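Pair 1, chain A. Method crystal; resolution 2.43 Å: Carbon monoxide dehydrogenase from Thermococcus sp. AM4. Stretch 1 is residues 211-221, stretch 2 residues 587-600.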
# COMPACT_ATOMS: atom_id res chain seq x y z
N ASP A 211 -13.32 -9.78 6.39
CA ASP A 211 -13.11 -10.80 7.41
C ASP A 211 -11.77 -10.57 8.10
O ASP A 211 -10.74 -10.50 7.42
CB ASP A 211 -13.15 -12.20 6.78
CG ASP A 211 -13.28 -13.31 7.82
OD1 ASP A 211 -12.48 -13.34 8.77
OD2 ASP A 211 -14.18 -14.16 7.67
N PRO A 212 -11.74 -10.47 9.43
CA PRO A 212 -10.45 -10.26 10.11
C PRO A 212 -9.49 -11.41 9.93
O PRO A 212 -8.27 -11.19 9.85
CB PRO A 212 -10.86 -10.09 11.58
CG PRO A 212 -12.34 -9.85 11.57
CD PRO A 212 -12.86 -10.56 10.37
N VAL A 213 -9.99 -12.64 9.85
CA VAL A 213 -9.12 -13.80 9.75
C VAL A 213 -8.35 -13.79 8.44
O VAL A 213 -7.12 -13.93 8.42
CB VAL A 213 -9.92 -15.10 9.92
CG1 VAL A 213 -9.12 -16.30 9.42
CG2 VAL A 213 -10.31 -15.29 11.38
N SER A 214 -9.06 -13.61 7.32
CA SER A 214 -8.39 -13.61 6.02
C SER A 214 -7.46 -12.41 5.88
O SER A 214 -6.36 -12.53 5.34
CB SER A 214 -9.42 -13.64 4.89
OG SER A 214 -10.45 -12.69 5.10
N LEU A 215 -7.89 -11.24 6.37
CA LEU A 215 -7.04 -10.06 6.34
C LEU A 215 -5.73 -10.31 7.08
O LEU A 215 -4.64 -10.03 6.55
CB LEU A 215 -7.78 -8.87 6.96
CG LEU A 215 -8.88 -8.19 6.15
CD1 LEU A 215 -9.75 -7.33 7.06
CD2 LEU A 215 -8.30 -7.37 5.02
N LEU A 216 -5.81 -10.87 8.29
CA LEU A 216 -4.60 -11.08 9.07
C LEU A 216 -3.76 -12.24 8.54
O LEU A 216 -2.54 -12.23 8.68
CB LEU A 216 -4.96 -11.29 10.54
CG LEU A 216 -5.62 -10.06 11.19
CD1 LEU A 216 -5.76 -10.23 12.70
CD2 LEU A 216 -4.84 -8.79 10.86
N LEU A 217 -4.39 -13.22 7.90
CA LEU A 217 -3.62 -14.30 7.28
C LEU A 217 -2.84 -13.78 6.08
O LEU A 217 -1.68 -14.17 5.86
CB LEU A 217 -4.55 -15.44 6.87
CG LEU A 217 -5.04 -16.36 7.99
CD1 LEU A 217 -6.07 -17.35 7.47
CD2 LEU A 217 -3.88 -17.08 8.65
N HIS A 218 -3.44 -12.89 5.28
CA HIS A 218 -2.66 -12.28 4.21
C HIS A 218 -1.59 -11.35 4.77
O HIS A 218 -0.53 -11.21 4.16
CB HIS A 218 -3.56 -11.52 3.24
CG HIS A 218 -2.80 -10.92 2.10
ND1 HIS A 218 -2.62 -9.56 1.95
CD2 HIS A 218 -2.13 -11.50 1.07
CE1 HIS A 218 -1.91 -9.33 0.86
NE2 HIS A 218 -1.59 -10.49 0.32
N GLY A 219 -1.86 -10.70 5.90
CA GLY A 219 -0.81 -9.96 6.57
C GLY A 219 0.36 -10.85 6.96
O GLY A 219 1.52 -10.46 6.84
N ILE A 220 0.06 -12.06 7.42
CA ILE A 220 1.10 -13.04 7.72
C ILE A 220 1.89 -13.37 6.46
O ILE A 220 3.13 -13.42 6.47
CB ILE A 220 0.48 -14.30 8.36
CG1 ILE A 220 0.23 -14.07 9.85
CG2 ILE A 220 1.38 -15.51 8.14
CD1 ILE A 220 -0.81 -14.99 10.44
N ARG A 221 1.18 -13.61 5.35
CA ARG A 221 1.85 -13.91 4.09
C ARG A 221 2.77 -12.77 3.65
O ARG A 221 3.89 -13.00 3.19
CB ARG A 221 0.81 -14.21 3.00
CG ARG A 221 1.39 -14.36 1.60
CD ARG A 221 0.49 -15.21 0.71
NE ARG A 221 -0.83 -14.61 0.51
CZ ARG A 221 -1.83 -15.20 -0.14
NH1 ARG A 221 -1.67 -16.41 -0.66
NH2 ARG A 221 -3.00 -14.57 -0.26
N LYS A 587 -12.05 -9.38 18.95
CA LYS A 587 -11.77 -10.49 18.05
C LYS A 587 -10.35 -10.41 17.50
O LYS A 587 -9.60 -11.39 17.51
CB LYS A 587 -12.79 -10.51 16.91
CG LYS A 587 -12.72 -11.74 16.02
CD LYS A 587 -14.09 -12.12 15.48
CE LYS A 587 -14.05 -13.42 14.69
NZ LYS A 587 -13.64 -14.58 15.53
N VAL A 588 -9.95 -9.23 17.02
CA VAL A 588 -8.61 -9.07 16.46
C VAL A 588 -7.55 -9.23 17.55
O VAL A 588 -6.50 -9.84 17.32
CB VAL A 588 -8.49 -7.71 15.74
CG1 VAL A 588 -7.04 -7.44 15.35
CG2 VAL A 588 -9.38 -7.69 14.51
N ALA A 589 -7.82 -8.69 18.74
CA ALA A 589 -6.87 -8.84 19.84
C ALA A 589 -6.64 -10.30 20.18
O ALA A 589 -5.50 -10.73 20.38
CB ALA A 589 -7.36 -8.07 21.07
N LYS A 590 -7.71 -11.10 20.25
CA LYS A 590 -7.51 -12.50 20.58
C LYS A 590 -6.91 -13.28 19.42
O LYS A 590 -6.14 -14.22 19.66
CB LYS A 590 -8.81 -13.14 21.06
CG LYS A 590 -8.64 -14.57 21.54
CD LYS A 590 -9.76 -15.45 21.03
CE LYS A 590 -10.12 -15.11 19.60
NZ LYS A 590 -11.10 -16.07 19.03
N ILE A 591 -7.20 -12.91 18.17
CA ILE A 591 -6.48 -13.53 17.06
C ILE A 591 -4.99 -13.29 17.21
O ILE A 591 -4.17 -14.21 17.09
CB ILE A 591 -6.99 -13.01 15.70
CG1 ILE A 591 -8.45 -13.40 15.47
CG2 ILE A 591 -6.13 -13.58 14.58
CD1 ILE A 591 -9.05 -12.73 14.24
N LEU A 592 -4.61 -12.04 17.51
CA LEU A 592 -3.20 -11.68 17.58
C LEU A 592 -2.50 -12.37 18.74
O LEU A 592 -1.38 -12.87 18.58
CB LEU A 592 -3.06 -10.16 17.70
CG LEU A 592 -3.35 -9.35 16.44
CD1 LEU A 592 -3.04 -7.88 16.67
CD2 LEU A 592 -2.55 -9.90 15.28
N THR A 593 -3.13 -12.40 19.91
CA THR A 593 -2.47 -12.87 21.13
C THR A 593 -2.85 -14.30 21.51
O THR A 593 -2.42 -14.78 22.56
CB THR A 593 -2.78 -11.93 22.29
OG1 THR A 593 -4.20 -11.86 22.48
CG2 THR A 593 -2.24 -10.54 22.02
N GLU A 594 -3.62 -15.00 20.67
CA GLU A 594 -4.14 -16.30 21.08
C GLU A 594 -4.41 -17.21 19.90
O GLU A 594 -3.69 -18.20 19.69
CB GLU A 594 -5.42 -16.10 21.90
CG GLU A 594 -5.67 -17.13 22.98
CD GLU A 594 -6.91 -16.79 23.78
OE1 GLU A 594 -6.91 -15.74 24.46
OE2 GLU A 594 -7.89 -17.56 23.72
N ASP A 595 -5.44 -16.89 19.11
CA ASP A 595 -5.92 -17.80 18.07
C ASP A 595 -4.85 -18.16 17.05
O ASP A 595 -4.95 -19.22 16.41
CB ASP A 595 -7.11 -17.17 17.34
CG ASP A 595 -8.42 -17.41 18.05
OD1 ASP A 595 -8.40 -17.91 19.19
OD2 ASP A 595 -9.48 -17.10 17.46
N VAL A 596 -3.83 -17.32 16.87
CA VAL A 596 -2.85 -17.55 15.81
C VAL A 596 -1.77 -18.55 16.20
O VAL A 596 -1.01 -18.99 15.33
CB VAL A 596 -2.22 -16.21 15.39
CG1 VAL A 596 -1.05 -15.86 16.29
CG2 VAL A 596 -1.80 -16.26 13.92
N GLU A 597 -1.69 -18.94 17.48
CA GLU A 597 -0.71 -19.95 17.87
C GLU A 597 -1.03 -21.30 17.24
O GLU A 597 -0.12 -22.02 16.81
CB GLU A 597 -0.64 -20.06 19.40
CG GLU A 597 0.17 -21.26 19.89
CD GLU A 597 1.00 -20.94 21.12
OE1 GLU A 597 0.47 -20.33 22.07
OE2 GLU A 597 2.20 -21.31 21.14
N ASP A 598 -2.31 -21.65 17.17
CA ASP A 598 -2.70 -22.92 16.55
C ASP A 598 -2.36 -22.94 15.06
O ASP A 598 -2.13 -24.02 14.50
CB ASP A 598 -4.19 -23.17 16.74
CG ASP A 598 -4.52 -23.70 18.12
OD1 ASP A 598 -4.52 -22.90 19.08
OD2 ASP A 598 -4.78 -24.91 18.25
N ILE A 599 -2.31 -21.78 14.42
CA ILE A 599 -2.13 -21.73 12.97
C ILE A 599 -0.66 -21.87 12.60
O ILE A 599 -0.31 -22.68 11.73
CB ILE A 599 -2.74 -20.43 12.41
CG1 ILE A 599 -4.24 -20.37 12.68
CG2 ILE A 599 -2.45 -20.31 10.92
CD1 ILE A 599 -5.01 -21.57 12.14
N ILE A 600 0.21 -21.10 13.23
CA ILE A 600 1.59 -20.99 12.76
C ILE A 600 2.60 -21.30 13.87
O ILE A 600 3.79 -21.49 13.60
CB ILE A 600 1.85 -19.60 12.16
CG1 ILE A 600 1.22 -18.51 13.03
CG2 ILE A 600 1.26 -19.52 10.76
CD1 ILE A 600 2.10 -18.02 14.13

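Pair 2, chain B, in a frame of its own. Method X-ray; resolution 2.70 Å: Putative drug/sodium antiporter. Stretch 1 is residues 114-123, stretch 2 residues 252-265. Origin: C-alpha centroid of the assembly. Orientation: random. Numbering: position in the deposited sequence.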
# COMPACT_ATOMS: atom_id res chain seq x y z
N VAL B 114 -4.64 21.68 -6.79
CA VAL B 114 -4.97 21.32 -5.42
C VAL B 114 -4.20 20.09 -4.95
O VAL B 114 -3.84 19.98 -3.78
CB VAL B 114 -6.48 21.08 -5.27
CG1 VAL B 114 -6.78 20.18 -4.07
CG2 VAL B 114 -7.21 22.40 -5.13
N GLY B 115 -3.92 19.17 -5.87
CA GLY B 115 -3.09 18.02 -5.57
C GLY B 115 -1.67 18.41 -5.17
O GLY B 115 -1.13 17.93 -4.18
N ILE B 116 -1.08 19.31 -5.94
CA ILE B 116 0.27 19.78 -5.67
C ILE B 116 0.34 20.58 -4.36
O ILE B 116 1.26 20.38 -3.55
CB ILE B 116 0.78 20.62 -6.86
CG1 ILE B 116 1.13 19.69 -8.02
CG2 ILE B 116 2.02 21.44 -6.47
CD1 ILE B 116 1.33 20.40 -9.33
N ILE B 117 -0.63 21.47 -4.15
CA ILE B 117 -0.67 22.33 -2.96
C ILE B 117 -0.81 21.50 -1.68
O ILE B 117 -0.16 21.79 -0.66
CB ILE B 117 -1.84 23.34 -3.03
CG1 ILE B 117 -1.54 24.43 -4.07
CG2 ILE B 117 -2.12 23.97 -1.67
CD1 ILE B 117 -2.61 25.48 -4.19
N ILE B 118 -1.65 20.48 -1.74
CA ILE B 118 -1.86 19.59 -0.61
C ILE B 118 -0.56 18.85 -0.29
O ILE B 118 -0.17 18.70 0.87
CB ILE B 118 -3.01 18.59 -0.91
CG1 ILE B 118 -4.36 19.28 -0.68
CG2 ILE B 118 -2.90 17.35 -0.05
CD1 ILE B 118 -5.54 18.58 -1.33
N ALA B 119 0.12 18.40 -1.34
CA ALA B 119 1.39 17.71 -1.22
C ALA B 119 2.43 18.63 -0.59
O ALA B 119 3.28 18.19 0.19
CB ALA B 119 1.86 17.22 -2.58
N LEU B 120 2.37 19.91 -0.94
CA LEU B 120 3.31 20.88 -0.41
C LEU B 120 3.15 21.07 1.11
O LEU B 120 4.11 20.91 1.87
CB LEU B 120 3.17 22.21 -1.15
CG LEU B 120 4.08 23.38 -0.74
CD1 LEU B 120 5.56 23.00 -0.69
CD2 LEU B 120 3.86 24.51 -1.73
N PHE B 121 1.93 21.40 1.54
CA PHE B 121 1.66 21.63 2.97
C PHE B 121 1.97 20.40 3.82
O PHE B 121 2.40 20.49 4.97
CB PHE B 121 0.21 22.04 3.19
CG PHE B 121 -0.03 23.52 3.06
CD1 PHE B 121 -0.05 24.13 1.82
CD2 PHE B 121 -0.24 24.29 4.19
CE1 PHE B 121 -0.28 25.50 1.71
CE2 PHE B 121 -0.47 25.66 4.08
CZ PHE B 121 -0.49 26.27 2.84
N PHE B 122 1.72 19.24 3.24
CA PHE B 122 2.00 18.00 3.92
C PHE B 122 3.50 17.88 4.11
O PHE B 122 3.95 17.44 5.16
CB PHE B 122 1.42 16.80 3.15
CG PHE B 122 0.24 16.16 3.82
CD1 PHE B 122 0.42 15.21 4.82
CD2 PHE B 122 -1.05 16.51 3.45
CE1 PHE B 122 -0.67 14.62 5.44
CE2 PHE B 122 -2.15 15.93 4.07
CZ PHE B 122 -1.96 14.98 5.07
N ALA B 123 4.28 18.33 3.13
CA ALA B 123 5.75 18.25 3.24
C ALA B 123 6.31 19.24 4.28
O ALA B 123 7.20 18.90 5.05
CB ALA B 123 6.41 18.49 1.87
N ILE B 252 -13.36 21.47 -2.70
CA ILE B 252 -12.51 20.59 -3.49
C ILE B 252 -11.26 20.13 -2.72
O ILE B 252 -10.73 19.06 -2.98
CB ILE B 252 -12.09 21.28 -4.80
CG1 ILE B 252 -11.54 20.24 -5.78
CG2 ILE B 252 -11.11 22.42 -4.53
CD1 ILE B 252 -11.17 20.82 -7.09
N TYR B 253 -10.78 20.95 -1.78
CA TYR B 253 -9.79 20.50 -0.82
C TYR B 253 -10.39 19.42 0.06
O TYR B 253 -9.73 18.45 0.41
CB TYR B 253 -9.27 21.67 0.04
CG TYR B 253 -8.28 22.52 -0.71
CD1 TYR B 253 -6.93 22.19 -0.74
CD2 TYR B 253 -8.70 23.63 -1.44
CE1 TYR B 253 -6.02 22.95 -1.45
CE2 TYR B 253 -7.80 24.40 -2.16
CZ TYR B 253 -6.46 24.05 -2.16
OH TYR B 253 -5.54 24.81 -2.86
N ARG B 254 -11.66 19.61 0.41
CA ARG B 254 -12.38 18.66 1.25
C ARG B 254 -12.55 17.30 0.56
O ARG B 254 -12.28 16.26 1.15
CB ARG B 254 -13.74 19.26 1.63
CG ARG B 254 -14.63 18.37 2.48
CD ARG B 254 -15.71 19.22 3.08
NE ARG B 254 -16.81 18.47 3.66
CZ ARG B 254 -17.95 19.03 4.09
NH1 ARG B 254 -18.11 20.34 3.98
NH2 ARG B 254 -18.92 18.28 4.61
N GLU B 255 -12.99 17.32 -0.70
CA GLU B 255 -13.19 16.09 -1.44
C GLU B 255 -11.88 15.31 -1.59
O GLU B 255 -11.85 14.08 -1.46
CB GLU B 255 -13.80 16.40 -2.81
CG GLU B 255 -14.00 15.19 -3.70
CD GLU B 255 -14.91 14.13 -3.07
OE1 GLU B 255 -16.14 14.34 -3.07
OE2 GLU B 255 -14.38 13.08 -2.61
N PHE B 256 -10.80 16.04 -1.86
CA PHE B 256 -9.48 15.45 -2.05
C PHE B 256 -8.94 14.95 -0.70
O PHE B 256 -8.35 13.86 -0.62
CB PHE B 256 -8.54 16.49 -2.66
CG PHE B 256 -7.22 15.93 -3.13
CD1 PHE B 256 -6.34 15.31 -2.25
CD2 PHE B 256 -6.84 16.04 -4.46
CE1 PHE B 256 -5.12 14.79 -2.68
CE2 PHE B 256 -5.63 15.53 -4.91
CZ PHE B 256 -4.77 14.90 -4.01
N LEU B 257 -9.14 15.75 0.35
CA LEU B 257 -8.56 15.46 1.66
C LEU B 257 -9.26 14.31 2.35
O LEU B 257 -8.62 13.52 3.06
CB LEU B 257 -8.61 16.70 2.56
CG LEU B 257 -7.40 17.63 2.45
CD1 LEU B 257 -7.49 18.77 3.45
CD2 LEU B 257 -6.12 16.85 2.63
N SER B 258 -10.57 14.21 2.17
CA SER B 258 -11.34 13.16 2.83
C SER B 258 -10.97 11.75 2.29
O SER B 258 -10.72 10.85 3.08
CB SER B 258 -12.83 13.44 2.67
OG SER B 258 -13.18 13.48 1.30
N VAL B 259 -10.91 11.58 0.97
CA VAL B 259 -10.45 10.33 0.35
C VAL B 259 -8.99 10.07 0.72
O VAL B 259 -8.63 8.96 1.16
CB VAL B 259 -10.60 10.35 -1.22
CG1 VAL B 259 -9.77 9.25 -1.89
CG2 VAL B 259 -12.06 10.20 -1.60
N GLY B 260 -8.16 11.09 0.55
CA GLY B 260 -6.73 10.96 0.75
C GLY B 260 -6.34 10.66 2.18
O GLY B 260 -5.44 9.85 2.45
N MET B 261 -7.00 11.32 3.11
CA MET B 261 -6.67 11.10 4.50
C MET B 261 -7.33 9.84 5.05
O MET B 261 -6.83 9.25 6.00
CB MET B 261 -7.05 12.30 5.34
CG MET B 261 -5.89 13.24 5.49
SD MET B 261 -6.38 14.69 6.42
CE MET B 261 -4.90 15.68 6.27
N ALA B 262 -8.43 9.42 4.43
CA ALA B 262 -9.05 8.16 4.78
C ALA B 262 -8.06 7.04 4.45
O ALA B 262 -7.96 6.05 5.16
CB ALA B 262 -10.38 7.98 4.05
N GLN B 263 -7.30 7.23 3.38
CA GLN B 263 -6.34 6.23 2.91
C GLN B 263 -5.22 6.08 3.92
O GLN B 263 -4.71 4.98 4.14
CB GLN B 263 -5.78 6.62 1.54
CG GLN B 263 -4.84 5.58 0.92
CD GLN B 263 -5.56 4.34 0.45
OE1 GLN B 263 -6.77 4.20 0.61
NE2 GLN B 263 -4.82 3.42 -0.15
N MET B 264 -4.83 7.20 4.52
CA MET B 264 -3.80 7.21 5.55
C MET B 264 -4.32 6.59 6.83
O MET B 264 -3.61 5.88 7.53
CB MET B 264 -3.34 8.63 5.80
CG MET B 264 -2.80 9.30 4.58
SD MET B 264 -2.47 11.01 4.98
CE MET B 264 -2.37 11.76 3.34
N LEU B 265 -5.58 6.86 7.13
CA LEU B 265 -6.19 6.33 8.32
C LEU B 265 -6.26 4.80 8.25
O LEU B 265 -6.13 4.10 9.26
CB LEU B 265 -7.58 6.93 8.48
CG LEU B 265 -8.21 6.75 9.85
CD1 LEU B 265 -7.30 7.37 10.92
CD2 LEU B 265 -9.61 7.37 9.84

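What backbone arrangement do the two pairs share? In each, two helices come closest at one end and splay apart, crossing at -41° in pair 1 and -60° in pair 2, with closest axis approaches of 10.8 and 10.7 Å. The first helix matches from Pro A212 on Val B114 to Arg A221 on Ala B123. The second follows more loosely, from Val A588 on Tyr B253 to Glu A594 on Val B259; Asp A595 has no counterpart. No hydrogen bond links the stretches in either pair, so side-chain packing carries both.

How is the close end filled? Pro A212 and Val B114 both point toward the partner helix, and in each pair the CA atoms at this step lie 6.7 Å apart. In pair 1 Pro A212 CB lies 4.1 Å from Val A588 CG2 and 4.2 Å from Ile A591 CD1. In pair 2 the matching Tyr B253 brings a ring, and Val B114 CG2 sits over one face of it, 3.8 Å from the centroid of the Tyr B253 ring in a CH-pi contact. One position on, Val A213 lays its CG2 4.0 Å from Ile A591 CD1. Its match, Gly B115, has no side chain, and the ring of Phe B256, matched to Ile A591, comes right up to the backbone, with Gly B115 CA 3.6 Å from Phe B256 CE2.

What holds the middle? Leu A216 and Ile B118 match, and both point inward. Leu A216 CD1 touches Val A588 CG1 at 4.1 Å, Ile A591 CG2 at 3.9 Å and Leu A592 CD2 at 4.1 Å, so one methyl serves three neighbours. Ile B118 reaches the three matched residues too: its CD1 lies over the face of the Phe B256 ring, 3.9 Å from the ring centroid, and is also 3.9 Å from Tyr B253 CD1 and 4.4 Å from Leu B257 CD2.

How is the gap bridged where the helices diverge? The CA atoms of Ile A220 and Phe B122 fall 0.2 Å apart. In pair 1 the second helix has a wider pi-type turn at 591-595, and Val A596 points toward the first helix, its CG2 3.8 Å from Ile A220 CD1. The residue matched to Val A596 is Gly B260, which offers no side chain. Pair 2 instead extends the Phe B122 ring to two methionines: Phe B122 CZ lies 3.3 Å from Met B261 CE and 3.7 Å from Met B264 CE.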